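Local coordinates for periplasmic binding protein/LacI transcriptional regulator (PDB 4YLE) that probably serves as the periplasmic solute-binding component of an ABC transporter, binding what is presumably a simple sugar between its two lobes, at residues L272-Y278 against P310-T315; A235-V239 against I259-M265; I118-N122 against T289-I294. All coordinates share one frame. Numbering follows the deposited sequence.

Overall arrangement
Three contacts span a two-lobed periplasmic binding protein. Contact 3 packs a helix on the seven-stranded sheet of one lobe; contact 2, about 34 Å away between centres, joins helical segments of the other. Contact 1, centred about 13 Å from contact 2 and 28 Å from contact 3, pairs strand 274-276 with 308-314 at the hinge edge of that sheet, where 272-275 also hydrogen-bonds to 253-257 of the contact 2 lobe. Along the chain 118-122 comes first, then both segments of contact 2, whose Ile262 touches Thr274. After 274-276 the chain enters the lobe of contact 3 through helix 279-295 and returns in 308-314; such crossings join lobes that, as in type I relatives, probably close over a ligand.

Contact 1 (L272-Y278 against P310-T315); sequences LATADQY and PVDLVT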
ATOM      1  N   LEU A 272       1.091   1.848  18.898  1.00 21.27           N
ATOM      2  CA  LEU A 272       1.452   3.213  19.230  1.00 23.63           C
ATOM      3  C   LEU A 272       1.098   4.262  18.162  1.00 21.46           C
ATOM      4  O   LEU A 272       0.734   5.396  18.485  1.00 23.96           O
ATOM      5  CB  LEU A 272       2.956   3.279  19.519  1.00 25.91           C
ATOM      6  CG  LEU A 272       3.516   4.681  19.768  1.00 24.60           C
ATOM      7  CD1 LEU A 272       3.066   5.164  21.146  1.00 27.02           C
ATOM      8  CD2 LEU A 272       5.043   4.702  19.641  1.00 27.77           C
ATOM      9  N   ALA A 273       1.234   3.897  16.904  1.00 24.62           N
ATOM     10  CA  ALA A 273       0.939   4.823  15.815  1.00 19.70           C
ATOM     11  C   ALA A 273       0.725   4.074  14.528  1.00 18.68           C
ATOM     12  O   ALA A 273       1.205   2.963  14.354  1.00 17.71           O
ATOM     13  CB  ALA A 273       2.069   5.815  15.646  1.00 22.06           C
ATOM     14  N   THR A 274      -0.006   4.717  13.629  1.00 18.84           N
ATOM     15  CA  THR A 274      -0.169   4.247  12.263  1.00 20.15           C
ATOM     16  C   THR A 274      -0.215   5.494  11.383  1.00 19.59           C
ATOM     17  O   THR A 274       0.149   6.567  11.838  1.00 17.91           O
ATOM     18  CB  THR A 274      -1.429   3.397  12.113  1.00 16.01           C
ATOM     19  OG1 THR A 274      -1.487   2.843  10.792  1.00 19.76           O
ATOM     20  CG2 THR A 274      -2.703   4.194  12.381  1.00 18.26           C
ATOM     21  N   ALA A 275      -0.631   5.358  10.128  1.00 18.55           N
ATOM     22  CA  ALA A 275      -0.698   6.523   9.237  1.00 19.36           C
ATOM     23  C   ALA A 275      -1.866   6.328   8.327  1.00 17.76           C
ATOM     24  O   ALA A 275      -2.151   5.198   7.907  1.00 18.40           O
ATOM     25  CB  ALA A 275       0.575   6.699   8.431  1.00 16.05           C
ATOM     26  N   ASP A 276      -2.545   7.425   8.001  1.00 17.64           N
ATOM     27  CA  ASP A 276      -3.627   7.347   7.039  1.00 20.08           C
ATOM     28  C   ASP A 276      -3.077   7.831   5.708  1.00 17.00           C
ATOM     29  O   ASP A 276      -2.585   8.945   5.606  1.00 16.63           O
ATOM     30  CB  ASP A 276      -4.827   8.171   7.483  1.00 21.83           C
ATOM     31  CG  ASP A 276      -6.126   7.714   6.835  1.00 21.40           C
ATOM     32  OD1 ASP A 276      -6.075   7.221   5.692  1.00 17.33           O
ATOM     33  OD2 ASP A 276      -7.195   7.841   7.456  1.00 23.75           O
ATOM     34  N   GLN A 277      -3.130   6.957   4.710  1.00 15.42           N
ATOM     35  CA  GLN A 277      -2.685   7.294   3.344  1.00 17.99           C
ATOM     36  C   GLN A 277      -3.870   7.351   2.395  1.00 17.84           C
ATOM     37  O   GLN A 277      -3.692   7.382   1.167  1.00 14.67           O
ATOM     38  CB  GLN A 277      -1.634   6.300   2.825  1.00 17.82           C
ATOM     39  CG  GLN A 277      -2.137   4.863   2.758  1.00 15.62           C
ATOM     40  CD  GLN A 277      -1.299   3.949   1.877  1.00 19.20           C
ATOM     41  OE1 GLN A 277      -0.798   4.368   0.847  1.00 16.38           O
ATOM     42  NE2 GLN A 277      -1.165   2.686   2.272  1.00 16.24           N
ATOM     43  N   TYR A 278      -5.074   7.378   2.956  1.00 14.31           N
ATOM     44  CA  TYR A 278      -6.260   7.757   2.201  1.00 12.27           C
ATOM     45  C   TYR A 278      -6.509   6.906   0.954  1.00 14.86           C
ATOM     46  O   TYR A 278      -6.432   7.356  -0.215  1.00 14.26           O
ATOM     47  CB  TYR A 278      -6.148   9.233   1.876  1.00 16.25           C
ATOM     48  CG  TYR A 278      -5.949  10.040   3.152  1.00 15.47           C
ATOM     49  CD1 TYR A 278      -6.936  10.066   4.125  1.00 16.52           C
ATOM     50  CD2 TYR A 278      -4.795  10.773   3.381  1.00 16.40           C
ATOM     51  CE1 TYR A 278      -6.768  10.791   5.303  1.00 19.21           C
ATOM     52  CE2 TYR A 278      -4.629  11.519   4.558  1.00 17.96           C
ATOM     53  CZ  TYR A 278      -5.615  11.516   5.508  1.00 22.42           C
ATOM     54  OH  TYR A 278      -5.473  12.264   6.677  1.00 27.33           O
ATOM     55  N   PRO A 310      -1.648  12.836   0.236  1.00 18.30           N
ATOM     56  CA  PRO A 310      -0.990  13.035   1.530  1.00 23.82           C
ATOM     57  C   PRO A 310      -1.000  11.818   2.441  1.00 20.93           C
ATOM     58  O   PRO A 310      -1.770  10.890   2.255  1.00 19.10           O
ATOM     59  CB  PRO A 310      -1.808  14.161   2.158  1.00 21.76           C
ATOM     60  CG  PRO A 310      -3.182  13.965   1.574  1.00 24.73           C
ATOM     61  CD  PRO A 310      -2.953  13.517   0.176  1.00 24.61           C
ATOM     62  N   VAL A 311      -0.118  11.855   3.435  1.00 22.40           N
ATOM     63  CA  VAL A 311      -0.090  10.845   4.485  1.00 19.31           C
ATOM     64  C   VAL A 311      -0.041  11.545   5.853  1.00 21.76           C
ATOM     65  O   VAL A 311       0.799  12.396   6.077  1.00 28.02           O
ATOM     66  CB  VAL A 311       1.120   9.943   4.348  1.00 16.31           C
ATOM     67  CG1 VAL A 311       1.126   8.925   5.481  1.00 18.38           C
ATOM     68  CG2 VAL A 311       1.115   9.236   3.022  1.00 17.69           C
ATOM     69  N   ASP A 312      -0.956  11.198   6.747  1.00 21.00           N
ATOM     70  CA  ASP A 312      -0.950  11.787   8.082  1.00 22.31           C
ATOM     71  C   ASP A 312      -0.753  10.754   9.169  1.00 20.68           C
ATOM     72  O   ASP A 312      -1.295   9.655   9.122  1.00 19.83           O
ATOM     73  CB  ASP A 312      -2.243  12.528   8.339  1.00 28.17           C
ATOM     74  CG  ASP A 312      -2.391  13.724   7.442  1.00 29.24           C
ATOM     75  OD1 ASP A 312      -1.550  14.629   7.552  1.00 33.67           O
ATOM     76  OD2 ASP A 312      -3.318  13.732   6.616  1.00 27.66           O
ATOM     77  N   LEU A 313       0.016  11.160  10.173  1.00 22.52           N
ATOM     78  CA  LEU A 313       0.221  10.359  11.359  1.00 19.68           C
ATOM     79  C   LEU A 313      -1.078  10.227  12.143  1.00 24.46           C
ATOM     80  O   LEU A 313      -1.821  11.209  12.294  1.00 23.21           O
ATOM     81  CB  LEU A 313       1.298  11.013  12.208  1.00 21.71           C
ATOM     82  CG  LEU A 313       1.575  10.449  13.597  1.00 23.76           C
ATOM     83  CD1 LEU A 313       2.210   9.115  13.474  1.00 20.64           C
ATOM     84  CD2 LEU A 313       2.491  11.384  14.335  1.00 33.62           C
ATOM     85  N   VAL A 314      -1.364   9.010  12.598  1.00 22.03           N
ATOM     86  CA  VAL A 314      -2.503   8.735  13.459  1.00 25.57           C
ATOM     87  C   VAL A 314      -2.024   8.069  14.741  1.00 25.88           C
ATOM     88  O   VAL A 314      -1.333   7.067  14.692  1.00 24.28           O
ATOM     89  CB  VAL A 314      -3.513   7.848  12.780  1.00 21.89           C
ATOM     90  CG1 VAL A 314      -4.697   7.568  13.699  1.00 31.99           C
ATOM     91  CG2 VAL A 314      -3.973   8.506  11.477  1.00 25.27           C
ATOM     92  N   THR A 315      -2.404   8.674  15.867  1.00 29.52           N
ATOM     93  CA  THR A 315      -2.120   8.142  17.195  1.00 30.02           C
ATOM     94  C   THR A 315      -3.398   8.140  18.045  1.00 36.17           C
ATOM     95  O   THR A 315      -4.483   8.361  17.515  1.00 32.73           O
ATOM     96  CB  THR A 315      -1.079   8.975  17.913  1.00 32.87           C
ATOM     97  OG1 THR A 315      -1.603  10.291  18.097  1.00 35.43           O
ATOM     98  CG2 THR A 315       0.185   9.042  17.104  1.00 28.58           C
TER
HETATM   99  O   HOH W   1      -1.909   9.129   0.076  1.00 18.77           O
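Two pairs of backbone hydrogen bonds hold this antiparallel ladder together, where the chain crosses between the lobes of a type I periplasmic binding protein fold. Thr274 N to Val314 O (2.9 Å) and Val314 N to Thr274 O (3.0 Å) form one ring; Asp276 N to Asp312 O (2.8 Å) and Asp312 N to Asp276 O (3.0 Å) form the next. Ala275 and Leu313 make the non-hydrogen-bonded pair between them. Beyond the ladder, Tyr278 OH donates to Asp312 OD2 at 2.6 Å, while Asp276 OD1 accepts from Tyr278 N (2.9 Å) in an Asx turn just before helix 279-295. A water bridges Gln277 O and Pro310 O. Gln277 NE2 hydrogen-bonds Asp257 OD1 and an unidentified ligand, consistent with a place beside the ligand cleft. Thr274 turns its hydroxyl to Asp232 and Asn258, and its methyl CG2 meets Val314 CB at 3.8 Å. Small Ala275 packs against helix 146-160, at Val153, with its CB 3.7 Å from Val311 CG1.

Contact 2 (A235-V239 against I259-M265); sequences AIGAV and INAIKPM
Residues 235-239 are regular α-helix, a middle section of helix 232-244, with Val239 N bonded to Ala235 O at 2.8 Å. Facing them, Ile259 is extended (psi 155°), Asn260 to Ile262 have helical angles, with Ile262 N bonded to Ile259 O at 2.9 Å, and 263-265 belong to helix 263-268. The backbones stay well apart, Ile236 and Ile262 being the nearest pair at 7.4 Å between CA atoms, and apolar side chains fill the gap without a hydrogen bond across it. Ala235 points toward the partner, and its short CB reaches Ile262 CD1 at 4.4 Å. Ile236 makes most of the contact: in the m,t rotamer its CD1 lies 3.9 Å from Ile259 CD1 (Ile259 p,t) and 3.8 Å from Ala261 CB, while its CG1 is 3.9 Å from both Ile262 CD1 (Ile262 chi1 -143°, between wells) and Met265 CE. A long branched side chain suits this spot because it must span the gap between the backbones. Helix 232-244 is the crossover of a β-α-β unit, joining parallel strands 226-229 and 252-254 of the four-stranded sheet. Gly237 and Ala238 make no contact with 259-265; small Ala238 instead packs on Leu227 and Cys229 of strand 226-229. One turn beyond Ala235, Val239 (chi1 t) again points toward the partner and brings CG2 to 4.2 Å from SE of selenomethionine Met265, whose extended m,t,t side chain also touches Arg270 and Val271.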
ATOM      1  N   ALA A 235       1.095  -5.302  11.468  1.00 17.08           N
ATOM      2  CA  ALA A 235       1.117  -4.805  12.842  1.00 18.25           C
ATOM      3  C   ALA A 235       0.193  -5.617  13.744  1.00 19.34           C
ATOM      4  O   ALA A 235       0.549  -5.871  14.884  1.00 18.65           O
ATOM      5  CB  ALA A 235       0.750  -3.351  12.896  1.00 17.01           C
ATOM      6  N   ILE A 236      -0.976  -6.027  13.232  1.00 17.52           N
ATOM      7  CA  ILE A 236      -1.899  -6.878  13.985  1.00 21.61           C
ATOM      8  C   ILE A 236      -1.196  -8.189  14.287  1.00 20.82           C
ATOM      9  O   ILE A 236      -1.257  -8.690  15.414  1.00 23.34           O
ATOM     10  CB  ILE A 236      -3.217  -7.115  13.200  1.00 20.91           C
ATOM     11  CG1 ILE A 236      -4.013  -5.811  13.172  1.00 22.49           C
ATOM     12  CG2 ILE A 236      -4.025  -8.260  13.792  1.00 27.11           C
ATOM     13  CD1 ILE A 236      -5.216  -5.824  12.210  1.00 24.74           C
ATOM     14  N   GLY A 237      -0.508  -8.744  13.296  1.00 18.39           N
ATOM     15  CA  GLY A 237       0.315  -9.915  13.537  1.00 21.81           C
ATOM     16  C   GLY A 237       1.353  -9.684  14.616  1.00 19.29           C
ATOM     17  O   GLY A 237       1.516 -10.547  15.526  1.00 23.64           O
ATOM     18  N   ALA A 238       2.038  -8.538  14.553  1.00 18.79           N
ATOM     19  CA  ALA A 238       3.090  -8.213  15.545  1.00 18.47           C
ATOM     20  C   ALA A 238       2.517  -8.029  16.969  1.00 21.95           C
ATOM     21  O   ALA A 238       3.105  -8.498  17.944  1.00 22.29           O
ATOM     22  CB  ALA A 238       3.853  -6.967  15.090  1.00 19.19           C
ATOM     23  N   VAL A 239       1.359  -7.388  17.086  1.00 22.30           N
ATOM     24  CA  VAL A 239       0.657  -7.278  18.363  1.00 20.42           C
ATOM     25  C   VAL A 239       0.385  -8.670  18.977  1.00 21.67           C
ATOM     26  O   VAL A 239       0.659  -8.907  20.167  1.00 26.88           O
ATOM     27  CB  VAL A 239      -0.680  -6.477  18.187  1.00 20.81           C
ATOM     28  CG1 VAL A 239      -1.638  -6.686  19.363  1.00 25.60           C
ATOM     29  CG2 VAL A 239      -0.362  -5.035  18.054  1.00 20.59           C
ATOM     30  N   ILE A 259      -6.421   1.194   9.370  1.00 21.71           N
ATOM     31  CA  ILE A 259      -7.642   0.392   9.222  1.00 21.42           C
ATOM     32  C   ILE A 259      -8.452   0.359  10.512  1.00 28.53           C
ATOM     33  O   ILE A 259      -7.914   0.540  11.597  1.00 25.83           O
ATOM     34  CB  ILE A 259      -7.343  -1.055   8.768  1.00 21.75           C
ATOM     35  CG1 ILE A 259      -6.571  -1.808   9.855  1.00 23.04           C
ATOM     36  CG2 ILE A 259      -6.611  -1.013   7.417  1.00 19.67           C
ATOM     37  CD1 ILE A 259      -6.247  -3.258   9.531  1.00 24.81           C
ATOM     38  N   ASN A 260      -9.759   0.138  10.392  1.00 22.87           N
ATOM     39  CA  ASN A 260     -10.608   0.120  11.578  1.00 24.70           C
ATOM     40  C   ASN A 260     -10.112  -0.843  12.623  1.00 24.59           C
ATOM     41  O   ASN A 260     -10.194  -0.552  13.811  1.00 27.04           O
ATOM     42  CB  ASN A 260     -12.046  -0.241  11.221  1.00 27.18           C
ATOM     43  CG  ASN A 260     -12.722   0.858  10.480  1.00 43.66           C
ATOM     44  OD1 ASN A 260     -12.661   2.008  10.910  1.00 57.08           O
ATOM     45  ND2 ASN A 260     -13.340   0.537   9.339  1.00 51.92           N
ATOM     46  N   ALA A 261      -9.596  -1.993  12.195  1.00 24.27           N
ATOM     47  CA  ALA A 261      -9.182  -3.009  13.166  1.00 28.32           C
ATOM     48  C   ALA A 261      -8.092  -2.453  14.086  1.00 29.71           C
ATOM     49  O   ALA A 261      -7.926  -2.921  15.206  1.00 29.64           O
ATOM     50  CB  ALA A 261      -8.704  -4.275  12.457  1.00 33.87           C
ATOM     51  N   ILE A 262      -7.364  -1.439  13.627  1.00 26.12           N
ATOM     52  CA  ILE A 262      -6.244  -0.920  14.414  1.00 25.71           C
ATOM     53  C   ILE A 262      -6.705   0.095  15.464  1.00 31.67           C
ATOM     54  O   ILE A 262      -5.972   0.424  16.397  1.00 28.05           O
ATOM     55  CB  ILE A 262      -5.159  -0.281  13.489  1.00 23.60           C
ATOM     56  CG1 ILE A 262      -3.763  -0.571  14.036  1.00 28.23           C
ATOM     57  CG2 ILE A 262      -5.348   1.212  13.304  1.00 26.24           C
ATOM     58  CD1 ILE A 262      -3.306  -2.013  13.806  1.00 26.07           C
ATOM     59  N   LYS A 263      -7.924   0.590  15.333  1.00 32.65           N
ATOM     60  CA  LYS A 263      -8.370   1.655  16.233  1.00 24.54           C
ATOM     61  C   LYS A 263      -8.520   1.242  17.693  1.00 26.42           C
ATOM     62  O   LYS A 263      -8.072   1.971  18.575  1.00 31.58           O
ATOM     63  CB  LYS A 263      -9.666   2.238  15.695  1.00 31.55           C
ATOM     64  CG  LYS A 263      -9.392   2.993  14.412  1.00 36.01           C
ATOM     65  CD  LYS A 263     -10.645   3.485  13.717  1.00 36.45           C
ATOM     66  CE  LYS A 263     -10.304   3.940  12.313  1.00 37.83           C
ATOM     67  NZ  LYS A 263     -11.480   4.590  11.708  1.00 49.99           N
ATOM     68  N   PRO A 264      -9.109   0.068  17.974  1.00 29.89           N
ATOM     69  CA  PRO A 264      -9.140  -0.330  19.387  1.00 33.39           C
ATOM     70  C   PRO A 264      -7.732  -0.513  19.947  1.00 36.40           C
ATOM     71  O   PRO A 264      -7.494  -0.323  21.134  1.00 33.55           O
ATOM     72  CB  PRO A 264      -9.893  -1.657  19.372  1.00 40.70           C
ATOM     73  CG  PRO A 264     -10.594  -1.696  18.063  1.00 38.27           C
ATOM     74  CD  PRO A 264      -9.750  -0.938  17.110  1.00 32.64           C
HETATM   75  N   MSE A 265      -6.795  -0.868  19.075  1.00 36.57           N
HETATM   76  CA  MSE A 265      -5.426  -1.098  19.505  1.00 31.58           C
HETATM   77  C   MSE A 265      -4.682   0.209  19.789  1.00 24.89           C
HETATM   78  O   MSE A 265      -3.887   0.255  20.726  1.00 29.38           O
HETATM   79  CB  MSE A 265      -4.699  -1.938  18.466  1.00 30.36           C
HETATM   80  CG  MSE A 265      -5.406  -3.250  18.236  1.00 36.30           C
HETATM   81 SE   MSE A 265      -4.364  -4.427  17.106  1.00 36.21          SE
HETATM   82  CE  MSE A 265      -5.726  -5.791  16.720  1.00 54.18           C
TER

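Contact 3 (I118-N122 against T289-I294); sequences IIVVN and TALKAI
Strand 119-122 has extended backbone angles, and 289-294 is regular α-helix, with Ala293 N bonded to Thr289 O (3.1 Å) and Ile294 N to Ala290 O (2.9 Å). Their axes approach to 8.6 Å, the N-to-C directions 151° apart, so the helix runs roughly antiparallel to the strand. The register is set by Ile119 and Ala290, 6.4 Å between CA atoms. Alanine at 290 permits this close approach: Ile119 CG2 comes 4.2 Å from Ala290 CA. Ile119 (m,m) also places CG2 4.3 Å from Ala293 CB and CG1 4.3 Å from Ile294 CG1. Two residues on, Val121 (chi1 t) points the same way, its CG2 3.9 Å from both Ala290 CB and Thr289 CG2. Thr289 thus offers its methyl to the sheet, while OG1 bonds the backbone oxygen of Phe285 one turn earlier. No hydrogen bond crosses the contact; branched aliphatic residues on the strand meet the small Ala290 and Ala293, the methyl of Thr289, and Ile294 at the far end, an α/β layer interface. Val120 points to the other side of the sheet, against Val110, Ala113 and Val114 of helix 107-115, so helices cover both faces of this central strand, which lies between strands 95-98 and 141-144.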
ATOM      1  N   ILE A 118      -6.287   1.606 -24.142  1.00 42.42           N
ATOM      2  CA  ILE A 118      -6.846   1.849 -22.815  1.00 39.24           C
ATOM      3  C   ILE A 118      -5.953   2.825 -22.056  1.00 37.24           C
ATOM      4  O   ILE A 118      -4.730   2.744 -22.136  1.00 38.03           O
ATOM      5  CB  ILE A 118      -6.986   0.519 -22.032  1.00 38.72           C
ATOM      6  CG1 ILE A 118      -7.890  -0.450 -22.811  1.00 41.05           C
ATOM      7  CG2 ILE A 118      -7.521   0.754 -20.626  1.00 35.58           C
ATOM      8  CD1 ILE A 118      -8.014  -1.832 -22.196  1.00 46.87           C
ATOM      9  N   ILE A 119      -6.562   3.751 -21.324  1.00 35.87           N
ATOM     10  CA  ILE A 119      -5.808   4.651 -20.472  1.00 32.97           C
ATOM     11  C   ILE A 119      -5.539   3.889 -19.176  1.00 31.11           C
ATOM     12  O   ILE A 119      -6.452   3.347 -18.579  1.00 30.00           O
ATOM     13  CB  ILE A 119      -6.588   5.986 -20.213  1.00 31.54           C
ATOM     14  CG1 ILE A 119      -6.758   6.756 -21.537  1.00 33.52           C
ATOM     15  CG2 ILE A 119      -5.894   6.881 -19.159  1.00 33.38           C
ATOM     16  CD1 ILE A 119      -5.439   7.166 -22.201  1.00 35.24           C
ATOM     17  N   VAL A 120      -4.280   3.829 -18.767  1.00 31.05           N
ATOM     18  CA  VAL A 120      -3.926   3.221 -17.475  1.00 29.33           C
ATOM     19  C   VAL A 120      -3.350   4.249 -16.540  1.00 27.47           C
ATOM     20  O   VAL A 120      -2.455   4.991 -16.909  1.00 28.39           O
ATOM     21  CB  VAL A 120      -2.909   2.093 -17.670  1.00 34.04           C
ATOM     22  CG1 VAL A 120      -2.558   1.450 -16.332  1.00 33.98           C
ATOM     23  CG2 VAL A 120      -3.435   1.066 -18.690  1.00 33.35           C
ATOM     24  N   VAL A 121      -3.868   4.259 -15.309  1.00 25.07           N
ATOM     25  CA  VAL A 121      -3.381   5.085 -14.233  1.00 23.25           C
ATOM     26  C   VAL A 121      -2.955   4.143 -13.126  1.00 22.34           C
ATOM     27  O   VAL A 121      -3.651   3.193 -12.827  1.00 21.96           O
ATOM     28  CB  VAL A 121      -4.462   6.039 -13.721  1.00 21.30           C
ATOM     29  CG1 VAL A 121      -3.945   6.887 -12.591  1.00 19.68           C
ATOM     30  CG2 VAL A 121      -4.978   6.948 -14.864  1.00 22.40           C
ATOM     31  N   ASN A 122      -1.801   4.442 -12.561  1.00 22.26           N
ATOM     32  CA  ASN A 122      -1.140   3.652 -11.526  1.00 21.77           C
ATOM     33  C   ASN A 122      -1.451   4.321 -10.203  1.00 19.70           C
ATOM     34  O   ASN A 122      -1.196   5.519 -10.057  1.00 20.64           O
ATOM     35  CB  ASN A 122       0.358   3.646 -11.847  1.00 23.73           C
ATOM     36  CG  ASN A 122       1.226   2.865 -10.881  1.00 23.75           C
ATOM     37  OD1 ASN A 122       2.440   2.928 -11.026  1.00 25.42           O
ATOM     38  ND2 ASN A 122       0.643   2.110  -9.943  1.00 22.48           N
ATOM     39  N   THR A 289      -8.315  11.107 -12.809  1.00 18.17           N
ATOM     40  CA  THR A 289      -7.194  11.278 -13.715  1.00 22.11           C
ATOM     41  C   THR A 289      -7.505  10.619 -15.067  1.00 22.89           C
ATOM     42  O   THR A 289      -7.298  11.219 -16.138  1.00 23.41           O
ATOM     43  CB  THR A 289      -5.896  10.687 -13.112  1.00 20.95           C
ATOM     44  OG1 THR A 289      -5.533  11.443 -11.952  1.00 23.25           O
ATOM     45  CG2 THR A 289      -4.762  10.784 -14.134  1.00 22.61           C
ATOM     46  N   ALA A 290      -8.034   9.402 -15.016  1.00 20.49           N
ATOM     47  CA  ALA A 290      -8.362   8.653 -16.222  1.00 25.93           C
ATOM     48  C   ALA A 290      -9.510   9.325 -16.984  1.00 24.04           C
ATOM     49  O   ALA A 290      -9.456   9.501 -18.200  1.00 24.68           O
ATOM     50  CB  ALA A 290      -8.715   7.226 -15.855  1.00 22.86           C
ATOM     51  N   LEU A 291     -10.551   9.720 -16.261  1.00 20.96           N
ATOM     52  CA  LEU A 291     -11.703  10.333 -16.903  1.00 21.11           C
ATOM     53  C   LEU A 291     -11.341  11.689 -17.536  1.00 22.77           C
ATOM     54  O   LEU A 291     -11.869  12.053 -18.573  1.00 24.21           O
ATOM     55  CB  LEU A 291     -12.857  10.500 -15.891  1.00 26.86           C
ATOM     56  CG  LEU A 291     -13.474   9.216 -15.309  1.00 24.50           C
ATOM     57  CD1 LEU A 291     -14.488   9.538 -14.233  1.00 27.23           C
ATOM     58  CD2 LEU A 291     -14.136   8.349 -16.371  1.00 27.48           C
ATOM     59  N   LYS A 292     -10.453  12.437 -16.896  1.00 22.84           N
ATOM     60  CA  LYS A 292     -10.030  13.722 -17.435  1.00 24.98           C
ATOM     61  C   LYS A 292      -9.274  13.514 -18.751  1.00 27.27           C
ATOM     62  O   LYS A 292      -9.500  14.221 -19.749  1.00 28.09           O
ATOM     63  CB  LYS A 292      -9.188  14.463 -16.390  1.00 24.84           C
ATOM     64  CG  LYS A 292     -10.072  15.025 -15.285  1.00 31.03           C
ATOM     65  CD  LYS A 292      -9.313  15.886 -14.312  1.00 30.91           C
ATOM     66  CE  LYS A 292     -10.270  16.531 -13.316  1.00 51.77           C
ATOM     67  NZ  LYS A 292      -9.547  17.382 -12.328  1.00 65.09           N
ATOM     68  N   ALA A 293      -8.417  12.498 -18.773  1.00 25.27           N
ATOM     69  CA  ALA A 293      -7.687  12.154 -19.984  1.00 26.70           C
ATOM     70  C   ALA A 293      -8.679  11.786 -21.070  1.00 28.49           C
ATOM     71  O   ALA A 293      -8.582  12.269 -22.195  1.00 29.46           O
ATOM     72  CB  ALA A 293      -6.711  11.021 -19.717  1.00 25.73           C
ATOM     73  N   ILE A 294      -9.666  10.970 -20.727  1.00 29.41           N
ATOM     74  CA  ILE A 294     -10.660  10.524 -21.710  1.00 27.84           C
ATOM     75  C   ILE A 294     -11.505  11.694 -22.210  1.00 28.27           C
ATOM     76  O   ILE A 294     -11.861  11.756 -23.405  1.00 29.96           O
ATOM     77  CB  ILE A 294     -11.577   9.433 -21.116  1.00 28.87           C
ATOM     78  CG1 ILE A 294     -10.785   8.142 -20.912  1.00 24.35           C
ATOM     79  CG2 ILE A 294     -12.804   9.203 -21.987  1.00 27.13           C
ATOM     80  CD1 ILE A 294     -11.500   7.084 -20.087  1.00 35.98           C
TER